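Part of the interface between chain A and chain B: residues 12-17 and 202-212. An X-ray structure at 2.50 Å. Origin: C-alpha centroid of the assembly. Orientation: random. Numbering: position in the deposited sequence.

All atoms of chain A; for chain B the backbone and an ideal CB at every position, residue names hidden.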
# COMPACT_ATOMS: atom_id res chain seq x y z
N ASN A 12 -34.16 28.41 -4.15
CA ASN A 12 -32.81 27.85 -4.10
C ASN A 12 -31.78 28.93 -4.40
O ASN A 12 -31.80 29.55 -5.46
CB ASN A 12 -32.67 26.69 -5.08
CG ASN A 12 -31.35 25.96 -4.94
OD1 ASN A 12 -30.28 26.57 -5.03
ND2 ASN A 12 -31.41 24.65 -4.72
N VAL A 13 -30.86 29.14 -3.45
CA VAL A 13 -29.95 30.27 -3.54
C VAL A 13 -28.82 30.06 -4.54
O VAL A 13 -28.15 31.03 -4.92
CB VAL A 13 -29.34 30.58 -2.16
CG1 VAL A 13 -30.43 30.59 -1.09
CG2 VAL A 13 -28.25 29.57 -1.81
N PHE A 14 -28.58 28.82 -4.97
CA PHE A 14 -27.42 28.51 -5.80
C PHE A 14 -27.76 28.31 -7.27
O PHE A 14 -26.97 28.72 -8.14
CB PHE A 14 -26.71 27.26 -5.27
CG PHE A 14 -25.99 27.47 -3.98
CD1 PHE A 14 -24.82 28.22 -3.94
CD2 PHE A 14 -26.46 26.91 -2.80
CE1 PHE A 14 -24.15 28.42 -2.75
CE2 PHE A 14 -25.79 27.11 -1.61
CZ PHE A 14 -24.63 27.86 -1.58
N ASN A 15 -28.89 27.70 -7.58
CA ASN A 15 -29.18 27.30 -8.96
C ASN A 15 -29.46 28.54 -9.80
O ASN A 15 -30.48 29.21 -9.62
CB ASN A 15 -30.36 26.34 -8.99
CG ASN A 15 -30.46 25.58 -10.30
OD1 ASN A 15 -30.10 26.10 -11.36
ND2 ASN A 15 -30.93 24.35 -10.24
N ASP A 16 -28.56 28.83 -10.74
CA ASP A 16 -28.72 29.93 -11.68
C ASP A 16 -29.27 29.47 -13.03
O ASP A 16 -29.45 30.30 -13.92
CB ASP A 16 -27.38 30.64 -11.91
CG ASP A 16 -26.85 31.30 -10.65
OD1 ASP A 16 -27.67 31.73 -9.81
OD2 ASP A 16 -25.61 31.40 -10.51
N ALA A 17 -29.53 28.18 -13.20
CA ALA A 17 -30.01 27.68 -14.48
C ALA A 17 -31.52 27.83 -14.58
O ALA A 17 -32.23 27.90 -13.58
CB ALA A 17 -29.60 26.22 -14.67
N UNK B 202 -16.90 37.25 -3.61
CA UNK B 202 -18.08 38.09 -3.39
C UNK B 202 -19.36 37.39 -3.83
O UNK B 202 -20.33 37.29 -3.07
CB UNK B 202 -17.93 39.42 -4.14
N UNK B 203 -19.39 36.90 -5.07
CA UNK B 203 -20.61 36.28 -5.59
C UNK B 203 -20.96 35.03 -4.80
O UNK B 203 -22.12 34.82 -4.42
CB UNK B 203 -20.45 35.94 -7.07
N UNK B 204 -19.97 34.17 -4.54
CA UNK B 204 -20.25 32.91 -3.86
C UNK B 204 -20.70 33.15 -2.42
O UNK B 204 -21.62 32.48 -1.94
CB UNK B 204 -19.01 32.01 -3.88
N UNK B 205 -20.07 34.10 -1.73
CA UNK B 205 -20.47 34.39 -0.35
C UNK B 205 -21.88 34.95 -0.30
O UNK B 205 -22.66 34.62 0.61
CB UNK B 205 -19.49 35.37 0.30
N UNK B 206 -22.24 35.81 -1.26
CA UNK B 206 -23.59 36.37 -1.27
C UNK B 206 -24.64 35.27 -1.36
O UNK B 206 -25.70 35.37 -0.74
CB UNK B 206 -23.75 37.35 -2.44
N UNK B 207 -24.36 34.21 -2.12
CA UNK B 207 -25.29 33.09 -2.22
C UNK B 207 -25.26 32.21 -0.98
O UNK B 207 -26.30 31.89 -0.40
CB UNK B 207 -24.97 32.25 -3.46
N UNK B 208 -24.06 31.82 -0.55
CA UNK B 208 -23.94 30.85 0.54
C UNK B 208 -24.42 31.42 1.87
O UNK B 208 -24.98 30.69 2.69
CB UNK B 208 -22.49 30.39 0.67
N UNK B 209 -24.21 32.72 2.10
CA UNK B 209 -24.57 33.31 3.39
C UNK B 209 -26.07 33.53 3.55
O UNK B 209 -26.51 33.85 4.66
CB UNK B 209 -23.84 34.64 3.57
N UNK B 210 -26.86 33.38 2.49
CA UNK B 210 -28.31 33.41 2.64
C UNK B 210 -28.80 32.28 3.54
O UNK B 210 -29.88 32.40 4.12
CB UNK B 210 -28.99 33.32 1.27
N UNK B 211 -28.02 31.21 3.67
CA UNK B 211 -28.36 30.08 4.54
C UNK B 211 -27.55 30.09 5.83
O UNK B 211 -27.46 29.07 6.52
CB UNK B 211 -28.14 28.76 3.80
N UNK B 212 -26.97 31.23 6.18
CA UNK B 212 -26.16 31.35 7.39
C UNK B 212 -27.06 31.33 8.62
O UNK B 212 -28.07 32.04 8.65
CB UNK B 212 -25.32 32.63 7.36

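Position 202 lies in a helix, out of reach of the chain A stretch. Nothing there restricts the choice, and any helix-compatible residue would suit. It is Lys B202.

At 203 the CA-to-CB bond points sideways, and the ideal CB has nothing of chain A within 5.5 Å. A long side chain could still approach Asp A16, so a basic or neutral polar residue looks natural. The deposited residue is Glu B203. Its OE2 lies 4.4 Å from Asp A16 OD2, a close pair of like charges.

Position 204 also points sideways, with its ideal CB free of chain A. A medium or long apolar side chain could reach toward the ring of Phe A14. It is Leu B204, whose CD1 stays 4.7 Å from Phe A14 CE1.

Position 205 points away, so the visible atoms of chain A set no preference. It is Tyr B205.

Position 206 is out of reach on the helix, and small or polar residues would fit as well as others. It is Thr B206. Its OG1 donates to Lys B202 O at 2.9 Å, one turn back.

Position 207 faces chain A directly. Its CA is 5.6 Å from Val A13 CA, and its ideal CB is 3.7 Å from Val A13 O and 4.0 Å from Phe A14 CE1. The start of the side chain must therefore pass the Phe A14 ring, while the carboxylate of Asp A16 lies farther out. A long side chain with an apolar stem and a positive end suits best, so lysine or arginine. It is Lys B207. Chi1 is m and chi2 to chi4 are all t, so the chain is extended. Its NZ donates to Asp A16 OD2 at 2.3 Å, a very short hydrogen bond within a salt bridge. The same NZ makes a weak bond of 3.4 Å to Glu B203 OE2, also a salt bridge, and so lies between two acids.

At 208 the CB points away overall, yet its ideal position is 4.0 Å from Phe A14 CZ. A small apolar residue would suit this close approach. It is Ala B208, with its CA 3.7 Å from Phe A14 CZ.

Position 209 points away from chain A, which sets no preference; small or polar residues would do. It is Ser B209, whose OG donates to Tyr B205 O at 2.7 Å.

Position 210 points toward chain A, with its ideal CB 3.9 Å from Val A13 CG1. Apolar residues or longer polar ones with an aliphatic stem would suit. It is Gln B210, packed against Val A13.

At 211 the CB points toward chain A but has open space before it. Val A13 and Phe A14 offer apolar surface beyond, so leucine, isoleucine or methionine could fill the gap. Leu B211 does so: its CD1 is 4.0 Å from Val A13 CG2 and 4.2 Å from Phe A14 CE2.

Position 212 is out of reach and unrestricted by chain A. It is Arg B212.

Chain B, residues 202-212: KELYTKASQLR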
# COMPACT_ATOMS: atom_id res chain seq x y z
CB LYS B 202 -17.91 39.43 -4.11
CG LYS B 202 -19.14 40.32 -4.13
CD LYS B 202 -19.67 40.61 -2.73
CE LYS B 202 -20.54 41.86 -2.71
NZ LYS B 202 -21.68 41.79 -3.68
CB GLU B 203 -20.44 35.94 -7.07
CG GLU B 203 -21.37 34.84 -7.55
CD GLU B 203 -21.44 34.74 -9.06
OE1 GLU B 203 -20.90 35.64 -9.74
OE2 GLU B 203 -22.04 33.77 -9.57
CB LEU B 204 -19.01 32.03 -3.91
CG LEU B 204 -19.18 30.52 -3.78
CD1 LEU B 204 -20.24 29.99 -4.73
CD2 LEU B 204 -17.84 29.83 -4.05
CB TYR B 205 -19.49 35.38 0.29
CG TYR B 205 -19.93 35.85 1.65
CD1 TYR B 205 -19.71 35.07 2.78
CD2 TYR B 205 -20.56 37.08 1.82
CE1 TYR B 205 -20.11 35.49 4.03
CE2 TYR B 205 -20.96 37.51 3.07
CZ TYR B 205 -20.73 36.71 4.17
OH TYR B 205 -21.13 37.13 5.42
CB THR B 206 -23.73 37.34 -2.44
OG1 THR B 206 -22.87 38.47 -2.23
CG2 THR B 206 -25.17 37.81 -2.57
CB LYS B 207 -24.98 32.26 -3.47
CG LYS B 207 -25.33 32.94 -4.77
CD LYS B 207 -24.88 32.11 -5.97
CE LYS B 207 -25.34 32.73 -7.27
NZ LYS B 207 -24.72 32.08 -8.46
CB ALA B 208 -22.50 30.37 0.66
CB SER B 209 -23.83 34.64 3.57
OG SER B 209 -24.20 35.58 2.58
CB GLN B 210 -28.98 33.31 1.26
CG GLN B 210 -29.41 34.65 0.68
CD GLN B 210 -29.08 34.78 -0.80
OE1 GLN B 210 -28.28 35.62 -1.19
NE2 GLN B 210 -29.71 33.95 -1.62
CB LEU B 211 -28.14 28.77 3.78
CG LEU B 211 -28.97 28.65 2.50
CD1 LEU B 211 -28.47 27.51 1.63
CD2 LEU B 211 -30.45 28.46 2.83
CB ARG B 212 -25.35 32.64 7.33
CG ARG B 212 -24.65 33.06 8.61
CD ARG B 212 -24.25 34.55 8.55
NE ARG B 212 -23.41 34.95 9.67
CZ ARG B 212 -22.17 35.43 9.56
NH1 ARG B 212 -21.60 35.60 8.37
NH2 ARG B 212 -21.50 35.76 10.65
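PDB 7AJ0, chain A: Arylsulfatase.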